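PDB 2Q1S: putative nucleotide sugar epimerase/ dehydratase from Bordetella bronchiseptica, which binds NADH in a Rossmann fold and probably acts as a nucleotide-sugar epimerase or dehydratase in the making of lipopolysaccharide O-antigen. Local coordinates for residues T108-Q113 / W231-P236; S115-L120 / R224-T229; I239-A242 / L248-E251. All blocks are in the same frame, centred on the assembly; numbering follows the deposited sequence.

How the contacts relate
All three contacts lie in the NAD-dependent epimerase/dehydratase region, which has a Rossmann fold. Contacts 1 and 2 are neighbours, with centres about 10 Å apart. Both use helix 112-117, and Arg-224 of contact 2 probably hydrogen-bonds through NE to the backbone O of His-110 in contact 1. Along the chain, 115-120 and 224-229 fall between the two halves of contact 1. Contact 3 comes later, its centre about 15 Å from that of contact 1 and 22 Å from that of contact 2. It shares helix 234-243 with contact 1, and Trp-231 packs on Tyr-240. This helix starts just after Arg-232, which binds the NADH pyrophosphate, and leads toward the UDP-site loop of Pro-249 and Glu-251.

Contact 1 (T108-Q113 / W231-P236); sequences TYHGNQ and WRNVTP. With NAI (1,4-dihydronicotinamide adenine dinucleotide), chain B.
His-110 and Arg-232 meet beside the pyrophosphate of NADH. The tight part is where the guanidinium lies over one face of the imidazole. Arg-232 CZ is 3.4 Å above the His-110 ring plane, offset toward its rim, and the two planes are 35° apart. The guanidinium is bound from several directions. Arg-232 NH2 donates to the phosphate oxygen O2A of NADH, 3.0 Å away with an angle of 159° at the hydrogen. NE forms a salt bridge with Glu-216, and NH1 bonds to the backbone O of Ser-68. These bonds fix its rotation against the ring face. A bend at chi3 (57°) turns the arginine chain toward the phosphate.

The edge of the ring is looser and hydrated. Asn-233 ND2 stands there, 3.9 Å from His-110 NE2, and bonds to Glu-216 instead. A water lies in the ring plane, 2.9 Å from His-110 NE2. It accepts from Arg-232 NH2 and probably donates to O1N of the nicotinamide-side phosphate.

Gly-111, joined to His-110 by a cis peptide, is the N-cap of helix 112-117. Asn-233 holds the N-cap position of helix 234-243, so His-110 and Arg-232 sit just before the starts of two helices. Val-234 and Thr-235 pack on strand 257-262.

Contact 2 (S115-L120 / R224-T229); sequences SIHDPL and RGTPAT
The C-terminal end of helix 112-117 meets the loop between strand 203-212 and helix 234-243 here. His-117 lays its imidazole against Gly-225 in a CH-pi contact. Gly-225 CA is 3.8 Å from the centroid of the His-117 ring, 21° off the normal, and lies nearer the rim than the middle. The carbonyl O of Gly-225 is over the same face, 3.6 Å from His-117 CE1. With CG anti to the backbone N (chi1 179°), the ring reaches out from the helix to the loop. Gly-225 has a positive phi (114°), and its CA comes 3.6 Å from His-117 CD2.

Next along the loop, Thr-226 CG2 packs on His-117 CB at 3.7 Å. The Thr-226 hydroxyl serves the loop itself. Thr-226 OG1 accepts from Ala-228 N at 3.2 Å, forming an ST turn. Thr-229 OG1 in turn accepts from Arg-224 N at 2.9 Å, which ties the start of the loop segment to its end. The guanidinium of Arg-224 leads away from His-117 to the backbone O of His-110 and of Ala-220, near the NADH pocket.

The helix ends at His-117, and Asp-118 is the N-cap of helix 119-126. Its OD1 accepts a hydrogen bond from Ala-121 N and a weak one from Leu-120 N. Ile-116, Pro-119 and Leu-120 pack against the second subunit.

Contact 3 (I239-A242 / L248-E251); sequences IYKA and LPLE
Lys-241 and Ala-242, on helix 234-243, pack against Leu-248 and Pro-249 in a beta-alpha-beta crossover of the Rossmann fold. Helix 234-243 lies in the connection between the parallel neighbouring strands 203-212 and 257-262. The chain leaves the helix, turns within a few residues and comes back beside it on the way to strand 257-262. The backbones are closest at Lys-241 and Leu-248, with their CA atoms 6.5 Å apart.

The apolar contact centres on one methyl group. Leu-248 CD2 lies 3.8 Å from Lys-241 CB. Leu-248 CD2 is 4.1 Å from Ala-242 CB; it also lies against the helix backbone, 3.6 Å from Ala-242 N. One branch of the leucine therefore fits against two successive helix residues. Both Ala-242 and Leu-248 are buried, and helix 293-304 packs on them: Ile-300 and Thr-304 meet Ala-242, while Ala-297 and Asn-301 meet Leu-248.

The second kind of contact is between the lysine chain and the proline ring. Lys-241 is extended beyond CG, and its chain crosses Pro-249 at about a right angle. Its amine has an aromatic partner as well, a cation-pi contact with Trp-231. Lys-241 thus links the proline loop to the segment just before its own helix.

Pro-249 and Glu-251 bind UDP in a structure of this protein. UDP is absent from this chain, but the helix probably backs a loop of that nucleotide site. On the more exposed side, Lys-241 CD is 4.0 Å from Pro-249 CD, and Lys-241 NZ reaches to 3.8 Å from Pro-249 CG.

Contact 1 (T108-Q113 / W231-P236)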
loop_
_atom_site.group_PDB
_atom_site.type_symbol
_atom_site.label_atom_id
_atom_site.label_comp_id
_atom_site.label_asym_id
_atom_site.label_seq_id
_atom_site.Cartn_x
_atom_site.Cartn_y
_atom_site.Cartn_z
ATOM N N THR A 108 -14.266 2.236 -4.067
ATOM C CA THR A 108 -13.333 1.187 -4.497
ATOM C C THR A 108 -13.322 1.211 -6.023
ATOM O O THR A 108 -14.051 1.944 -6.688
ATOM C CB THR A 108 -13.696 -0.193 -3.953
ATOM O OG1 THR A 108 -12.555 -1.067 -4.074
ATOM C CG2 THR A 108 -14.896 -0.824 -4.675
ATOM N N TYR A 109 -12.384 0.409 -6.536
ATOM C CA TYR A 109 -12.307 0.129 -7.955
ATOM C C TYR A 109 -12.872 -1.284 -8.216
ATOM O O TYR A 109 -12.309 -2.292 -7.836
ATOM C CB TYR A 109 -10.868 0.267 -8.458
ATOM C CG TYR A 109 -10.799 0.187 -9.962
ATOM C CD1 TYR A 109 -11.357 1.193 -10.765
ATOM C CD2 TYR A 109 -10.156 -0.886 -10.612
ATOM C CE1 TYR A 109 -11.285 1.145 -12.157
ATOM C CE2 TYR A 109 -10.077 -0.965 -12.010
ATOM C CZ TYR A 109 -10.622 0.071 -12.808
ATOM O OH TYR A 109 -10.553 0.029 -14.169
ATOM N N HIS A 110 -14.091 -1.313 -8.761
ATOM C CA HIS A 110 -14.859 -2.567 -8.732
ATOM C C HIS A 110 -14.457 -3.438 -9.929
ATOM O O HIS A 110 -14.687 -3.044 -11.058
ATOM C CB HIS A 110 -16.364 -2.260 -8.808
ATOM C CG HIS A 110 -17.230 -3.427 -8.502
ATOM N ND1 HIS A 110 -17.309 -4.537 -9.319
ATOM C CD2 HIS A 110 -18.074 -3.652 -7.473
ATOM C CE1 HIS A 110 -18.118 -5.422 -8.766
ATOM N NE2 HIS A 110 -18.620 -4.895 -7.662
ATOM N N GLY A 111 -13.865 -4.616 -9.707
ATOM C CA GLY A 111 -13.461 -5.242 -8.454
ATOM C C GLY A 111 -12.164 -6.001 -8.740
ATOM O O GLY A 111 -11.299 -5.475 -9.437
ATOM N N ASN A 112 -12.058 -7.223 -8.234
ATOM C CA ASN A 112 -10.853 -8.043 -8.470
ATOM C C ASN A 112 -10.424 -8.088 -9.932
ATOM O O ASN A 112 -9.282 -7.769 -10.280
ATOM C CB ASN A 112 -11.006 -9.476 -7.923
ATOM C CG ASN A 112 -11.030 -9.506 -6.444
ATOM O OD1 ASN A 112 -9.995 -9.363 -5.786
ATOM N ND2 ASN A 112 -12.220 -9.683 -5.884
ATOM N N GLN A 113 -11.323 -8.520 -10.803
ATOM C CA GLN A 113 -10.943 -8.698 -12.196
ATOM C C GLN A 113 -10.558 -7.388 -12.846
ATOM O O GLN A 113 -9.540 -7.322 -13.537
ATOM C CB GLN A 113 -12.075 -9.352 -12.981
ATOM C CG GLN A 113 -12.114 -10.848 -12.696
ATOM N N TRP A 231 -21.210 -8.705 -15.292
ATOM C CA TRP A 231 -21.439 -9.823 -14.385
ATOM C C TRP A 231 -20.654 -9.604 -13.107
ATOM O O TRP A 231 -19.632 -10.242 -12.860
ATOM C CB TRP A 231 -21.043 -11.135 -15.094
ATOM C CG TRP A 231 -21.650 -11.232 -16.482
ATOM C CD1 TRP A 231 -20.999 -11.190 -17.691
ATOM C CD2 TRP A 231 -23.049 -11.293 -16.785
ATOM N NE1 TRP A 231 -21.923 -11.270 -18.735
ATOM C CE2 TRP A 231 -23.185 -11.344 -18.203
ATOM C CE3 TRP A 231 -24.205 -11.360 -15.993
ATOM C CZ2 TRP A 231 -24.434 -11.424 -18.831
ATOM C CZ3 TRP A 231 -25.443 -11.436 -16.614
ATOM C CH2 TRP A 231 -25.547 -11.473 -18.025
ATOM N N ARG A 232 -21.173 -8.707 -12.279
ATOM C CA ARG A 232 -20.433 -8.177 -11.126
ATOM C C ARG A 232 -20.132 -9.195 -10.050
ATOM O O ARG A 232 -19.041 -9.182 -9.468
ATOM C CB ARG A 232 -21.215 -7.046 -10.465
ATOM C CG ARG A 232 -21.278 -5.771 -11.261
ATOM C CD ARG A 232 -22.238 -4.816 -10.559
ATOM N NE ARG A 232 -21.933 -4.471 -9.156
ATOM C CZ ARG A 232 -21.550 -3.261 -8.756
ATOM N NH1 ARG A 232 -21.325 -2.314 -9.680
ATOM N NH2 ARG A 232 -21.442 -2.972 -7.459
ATOM N N ASN A 233 -21.130 -10.025 -9.751
ATOM C CA ASN A 233 -21.050 -10.967 -8.640
ATOM C C ASN A 233 -22.063 -12.083 -8.893
ATOM O O ASN A 233 -22.999 -11.907 -9.679
ATOM C CB ASN A 233 -21.390 -10.231 -7.343
ATOM C CG ASN A 233 -20.191 -9.510 -6.753
ATOM O OD1 ASN A 233 -19.172 -10.138 -6.439
ATOM N ND2 ASN A 233 -20.313 -8.203 -6.552
ATOM N N VAL A 234 -21.871 -13.210 -8.215
ATOM C CA VAL A 234 -22.637 -14.420 -8.489
ATOM C C VAL A 234 -24.137 -14.228 -8.233
ATOM O O VAL A 234 -24.957 -14.644 -9.045
ATOM C CB VAL A 234 -22.069 -15.662 -7.761
ATOM C CG1 VAL A 234 -22.078 -15.477 -6.227
ATOM C CG2 VAL A 234 -22.761 -16.958 -8.217
ATOM N N THR A 235 -24.487 -13.593 -7.111
ATOM C CA THR A 235 -25.922 -13.438 -6.803
ATOM C C THR A 235 -26.742 -12.652 -7.849
ATOM O O THR A 235 -27.726 -13.187 -8.370
ATOM C CB THR A 235 -26.143 -12.917 -5.367
ATOM O OG1 THR A 235 -25.430 -13.765 -4.453
ATOM C CG2 THR A 235 -27.626 -12.893 -4.987
ATOM N N PRO A 236 -26.361 -11.390 -8.155
ATOM C CA PRO A 236 -27.121 -10.672 -9.179
ATOM C C PRO A 236 -27.056 -11.317 -10.580
ATOM O O PRO A 236 -28.014 -11.204 -11.363
ATOM C CB PRO A 236 -26.525 -9.263 -9.150
ATOM C CG PRO A 236 -25.135 -9.464 -8.631
ATOM C CD PRO A 236 -25.311 -10.533 -7.584
HETATM P PA NAI B . -19.542 -0.314 -5.791
HETATM O O1A NAI B . -18.593 -0.380 -6.933
HETATM O O2A NAI B . -21.061 -0.377 -6.075
HETATM O O5B NAI B . -19.269 0.906 -4.885
HETATM C C5B NAI B . -18.065 1.682 -4.895
HETATM C C4B NAI B . -18.361 3.132 -5.238
HETATM O O4B NAI B . -17.133 3.850 -5.276
HETATM C C3B NAI B . -19.016 3.258 -6.639
HETATM O O3B NAI B . -20.212 4.050 -6.546
HETATM C C2B NAI B . -17.966 4.020 -7.435
HETATM O O2B NAI B . -18.444 4.918 -8.483
HETATM C C1B NAI B . -17.259 4.820 -6.339
HETATM N N9A NAI B . -15.945 5.324 -6.700
HETATM C C8A NAI B . -14.986 4.683 -7.437
HETATM N N7A NAI B . -13.903 5.459 -7.510
HETATM C C5A NAI B . -14.118 6.613 -6.817
HETATM C C6A NAI B . -13.384 7.847 -6.507
HETATM N N6A NAI B . -12.138 8.080 -6.935
HETATM N N1A NAI B . -13.981 8.815 -5.743
HETATM C C2A NAI B . -15.251 8.601 -5.304
HETATM N N3A NAI B . -16.005 7.510 -5.522
HETATM C C4A NAI B . -15.491 6.471 -6.270
HETATM O O3 NAI B . -19.143 -1.581 -4.899
HETATM P PN NAI B . -19.687 -2.024 -3.433
HETATM O O1N NAI B . -19.865 -3.458 -3.406
HETATM O O2N NAI B . -20.770 -1.039 -3.072
HETATM O O5D NAI B . -18.402 -1.612 -2.503
HETATM C C5D NAI B . -18.508 -0.664 -1.427
HETATM C C4D NAI B . -17.299 -0.881 -0.515
HETATM O O4D NAI B . -17.401 -2.153 0.079
HETATM C C3D NAI B . -15.978 -0.936 -1.283
HETATM O O3D NAI B . -15.005 -0.226 -0.505
HETATM C C2D NAI B . -15.669 -2.399 -1.381
HETATM O O2D NAI B . -14.242 -2.633 -1.512
HETATM C C1D NAI B . -16.189 -2.921 -0.071
HETATM N N1N NAI B . -16.503 -4.326 -0.082
HETATM C C2N NAI B . -17.600 -4.833 -0.734
HETATM C C3N NAI B . -17.889 -6.194 -0.702
HETATM C C7N NAI B . -19.093 -6.779 -1.434
HETATM O O7N NAI B . -19.297 -7.977 -1.344
HETATM N N7N NAI B . -19.883 -5.911 -2.116
HETATM C C4N NAI B . -17.078 -7.076 0.063
HETATM C C5N NAI B . -15.971 -6.509 0.758
HETATM C C6N NAI B . -15.736 -5.136 0.692
HETATM O O HOH W 1 -20.590 -4.911 -5.582
#

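Contact 2 (S115-L120 / R224-T229)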
loop_
_atom_site.group_PDB
_atom_site.type_symbol
_atom_site.label_atom_id
_atom_site.label_comp_id
_atom_site.label_asym_id
_atom_site.label_seq_id
_atom_site.Cartn_x
_atom_site.Cartn_y
_atom_site.Cartn_z
ATOM N N SER A 115 -9.324 -4.829 -11.488
ATOM C CA SER A 115 -8.047 -4.337 -10.920
ATOM C C SER A 115 -6.854 -5.055 -11.555
ATOM O O SER A 115 -5.784 -4.467 -11.734
ATOM C CB SER A 115 -8.006 -4.448 -9.387
ATOM O OG SER A 115 -7.840 -5.790 -8.983
ATOM N N ILE A 116 -6.999 -6.352 -11.831
ATOM C CA ILE A 116 -5.956 -7.138 -12.511
ATOM C C ILE A 116 -5.684 -6.621 -13.939
ATOM O O ILE A 116 -4.546 -6.504 -14.373
ATOM C CB ILE A 116 -6.329 -8.679 -12.531
ATOM C CG1 ILE A 116 -6.244 -9.258 -11.106
ATOM C CG2 ILE A 116 -5.397 -9.461 -13.441
ATOM C CD1 ILE A 116 -6.779 -10.682 -10.913
ATOM N N HIS A 117 -6.768 -6.292 -14.631
ATOM C CA HIS A 117 -6.711 -5.731 -15.972
ATOM C C HIS A 117 -5.948 -4.395 -15.995
ATOM O O HIS A 117 -5.217 -4.128 -16.946
ATOM C CB HIS A 117 -8.155 -5.607 -16.515
ATOM C CG HIS A 117 -8.245 -5.024 -17.881
ATOM N ND1 HIS A 117 -8.197 -5.795 -19.020
ATOM C CD2 HIS A 117 -8.359 -3.742 -18.301
ATOM C CE1 HIS A 117 -8.296 -5.014 -20.085
ATOM N NE2 HIS A 117 -8.395 -3.762 -19.670
ATOM N N ASP A 118 -6.177 -3.546 -14.983
ATOM C CA ASP A 118 -5.494 -2.255 -14.935
ATOM C C ASP A 118 -5.181 -1.830 -13.502
ATOM O O ASP A 118 -5.977 -1.127 -12.837
ATOM C CB ASP A 118 -6.309 -1.152 -15.638
ATOM C CG ASP A 118 -5.525 0.136 -15.803
ATOM O OD1 ASP A 118 -4.485 0.326 -15.133
ATOM O OD2 ASP A 118 -5.906 0.945 -16.673
ATOM N N PRO A 119 -4.018 -2.270 -12.986
ATOM C CA PRO A 119 -3.628 -1.904 -11.625
ATOM C C PRO A 119 -3.497 -0.407 -11.378
ATOM O O PRO A 119 -3.579 -0.004 -10.215
ATOM C CB PRO A 119 -2.263 -2.612 -11.455
ATOM C CG PRO A 119 -2.366 -3.791 -12.373
ATOM C CD PRO A 119 -3.062 -3.208 -13.616
ATOM N N LEU A 120 -3.260 0.386 -12.435
ATOM C CA LEU A 120 -3.124 1.835 -12.225
ATOM C C LEU A 120 -4.487 2.530 -12.058
ATOM O O LEU A 120 -4.618 3.424 -11.237
ATOM C CB LEU A 120 -2.303 2.462 -13.373
ATOM C CG LEU A 120 -0.913 1.872 -13.668
ATOM C CD1 LEU A 120 -0.122 2.669 -14.705
ATOM C CD2 LEU A 120 -0.119 1.813 -12.357
ATOM N N ARG A 224 -14.970 -1.215 -17.165
ATOM C CA ARG A 224 -13.719 -1.240 -16.430
ATOM C C ARG A 224 -12.784 -2.349 -16.942
ATOM O O ARG A 224 -11.886 -2.808 -16.200
ATOM C CB ARG A 224 -13.993 -1.295 -14.913
ATOM C CG ARG A 224 -14.678 -0.007 -14.457
ATOM C CD ARG A 224 -15.118 -0.006 -13.016
ATOM N NE ARG A 224 -15.921 -1.162 -12.609
ATOM C CZ ARG A 224 -17.216 -1.341 -12.826
ATOM N NH1 ARG A 224 -17.896 -0.469 -13.561
ATOM N NH2 ARG A 224 -17.810 -2.425 -12.337
ATOM N N GLY A 225 -12.966 -2.760 -18.196
ATOM C CA GLY A 225 -11.971 -3.612 -18.805
ATOM C C GLY A 225 -12.380 -5.031 -19.145
ATOM O O GLY A 225 -11.868 -5.608 -20.093
ATOM N N THR A 226 -13.263 -5.614 -18.328
ATOM C CA THR A 226 -13.587 -7.033 -18.440
ATOM C C THR A 226 -15.092 -7.263 -18.284
ATOM O O THR A 226 -15.824 -6.372 -17.810
ATOM C CB THR A 226 -12.840 -7.882 -17.370
ATOM O OG1 THR A 226 -13.573 -7.851 -16.146
ATOM C CG2 THR A 226 -11.390 -7.370 -17.121
ATOM N N PRO A 227 -15.562 -8.466 -18.648
ATOM C CA PRO A 227 -16.981 -8.768 -18.509
ATOM C C PRO A 227 -17.551 -8.678 -17.093
ATOM O O PRO A 227 -18.772 -8.585 -16.957
ATOM C CB PRO A 227 -17.090 -10.196 -19.053
ATOM C CG PRO A 227 -15.913 -10.337 -19.988
ATOM C CD PRO A 227 -14.844 -9.569 -19.330
ATOM N N ALA A 228 -16.694 -8.694 -16.081
ATOM C CA ALA A 228 -17.143 -8.517 -14.716
ATOM C C ALA A 228 -17.763 -7.151 -14.435
ATOM O O ALA A 228 -18.437 -7.002 -13.422
ATOM C CB ALA A 228 -16.023 -8.775 -13.759
ATOM N N THR A 229 -17.568 -6.191 -15.341
ATOM C CA THR A 229 -18.275 -4.913 -15.273
ATOM C C THR A 229 -19.783 -5.184 -15.371
ATOM O O THR A 229 -20.597 -4.582 -14.662
ATOM C CB THR A 229 -17.851 -3.962 -16.417
ATOM O OG1 THR A 229 -16.545 -3.425 -16.154
ATOM C CG2 THR A 229 -18.841 -2.785 -16.579
#

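Contact 3 (I239-A242 / L248-E251)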
loop_
_atom_site.group_PDB
_atom_site.type_symbol
_atom_site.label_atom_id
_atom_site.label_comp_id
_atom_site.label_asym_id
_atom_site.label_seq_id
_atom_site.Cartn_x
_atom_site.Cartn_y
_atom_site.Cartn_z
ATOM N N ILE A 239 -29.614 -14.244 -10.312
ATOM C CA ILE A 239 -30.984 -13.703 -10.255
ATOM C C ILE A 239 -31.419 -13.228 -11.637
ATOM O O ILE A 239 -32.535 -13.531 -12.112
ATOM C CB ILE A 239 -31.125 -12.586 -9.193
ATOM C CG1 ILE A 239 -31.024 -13.206 -7.795
ATOM C CG2 ILE A 239 -32.450 -11.837 -9.348
ATOM C CD1 ILE A 239 -30.972 -12.186 -6.653
ATOM N N TYR A 240 -30.526 -12.499 -12.290
ATOM C CA TYR A 240 -30.838 -12.016 -13.634
ATOM C C TYR A 240 -31.141 -13.185 -14.581
ATOM O O TYR A 240 -32.201 -13.201 -15.236
ATOM C CB TYR A 240 -29.702 -11.141 -14.195
ATOM C CG TYR A 240 -29.966 -10.694 -15.614
ATOM C CD1 TYR A 240 -30.834 -9.630 -15.886
ATOM C CD2 TYR A 240 -29.391 -11.373 -16.694
ATOM C CE1 TYR A 240 -31.110 -9.248 -17.204
ATOM C CE2 TYR A 240 -29.630 -10.983 -17.998
ATOM C CZ TYR A 240 -30.500 -9.931 -18.251
ATOM O OH TYR A 240 -30.748 -9.561 -19.555
ATOM N N LYS A 241 -30.231 -14.165 -14.633
ATOM C CA LYS A 241 -30.354 -15.292 -15.572
ATOM C C LYS A 241 -31.581 -16.150 -15.249
ATOM O O LYS A 241 -32.273 -16.633 -16.161
ATOM C CB LYS A 241 -29.072 -16.131 -15.599
ATOM C CG LYS A 241 -27.918 -15.437 -16.321
ATOM C CD LYS A 241 -26.600 -16.185 -16.230
ATOM C CE LYS A 241 -25.704 -15.770 -17.413
ATOM N NZ LYS A 241 -24.296 -16.224 -17.259
ATOM N N ALA A 242 -31.851 -16.337 -13.955
ATOM C CA ALA A 242 -33.034 -17.082 -13.503
ATOM C C ALA A 242 -34.333 -16.395 -13.920
ATOM O O ALA A 242 -35.260 -17.052 -14.426
ATOM C CB ALA A 242 -32.999 -17.269 -12.012
ATOM N N LEU A 248 -28.507 -21.634 -14.884
ATOM C CA LEU A 248 -27.483 -20.980 -14.066
ATOM C C LEU A 248 -26.176 -21.747 -14.158
ATOM O O LEU A 248 -26.125 -22.913 -13.762
ATOM C CB LEU A 248 -27.929 -20.885 -12.604
ATOM C CG LEU A 248 -29.249 -20.175 -12.273
ATOM C CD1 LEU A 248 -29.349 -19.957 -10.784
ATOM C CD2 LEU A 248 -29.397 -18.848 -13.017
ATOM N N PRO A 249 -25.110 -21.100 -14.664
ATOM C CA PRO A 249 -23.849 -21.817 -14.793
ATOM C C PRO A 249 -23.168 -22.004 -13.435
ATOM O O PRO A 249 -22.875 -21.028 -12.744
ATOM C CB PRO A 249 -23.018 -20.916 -15.712
ATOM C CG PRO A 249 -23.577 -19.549 -15.529
ATOM C CD PRO A 249 -25.010 -19.696 -15.114
ATOM N N LEU A 250 -22.958 -23.258 -13.048
ATOM C CA LEU A 250 -22.186 -23.569 -11.844
ATOM C C LEU A 250 -20.783 -23.986 -12.248
ATOM O O LEU A 250 -20.607 -24.811 -13.142
ATOM C CB LEU A 250 -22.836 -24.688 -11.018
ATOM C CG LEU A 250 -24.205 -24.488 -10.360
ATOM C CD1 LEU A 250 -24.608 -25.776 -9.666
ATOM C CD2 LEU A 250 -24.180 -23.343 -9.360
ATOM N N GLU A 251 -19.786 -23.389 -11.606
ATOM C CA GLU A 251 -18.406 -23.808 -11.804
ATOM C C GLU A 251 -18.121 -24.908 -10.795
ATOM O O GLU A 251 -18.313 -24.720 -9.588
ATOM C CB GLU A 251 -17.438 -22.631 -11.625
#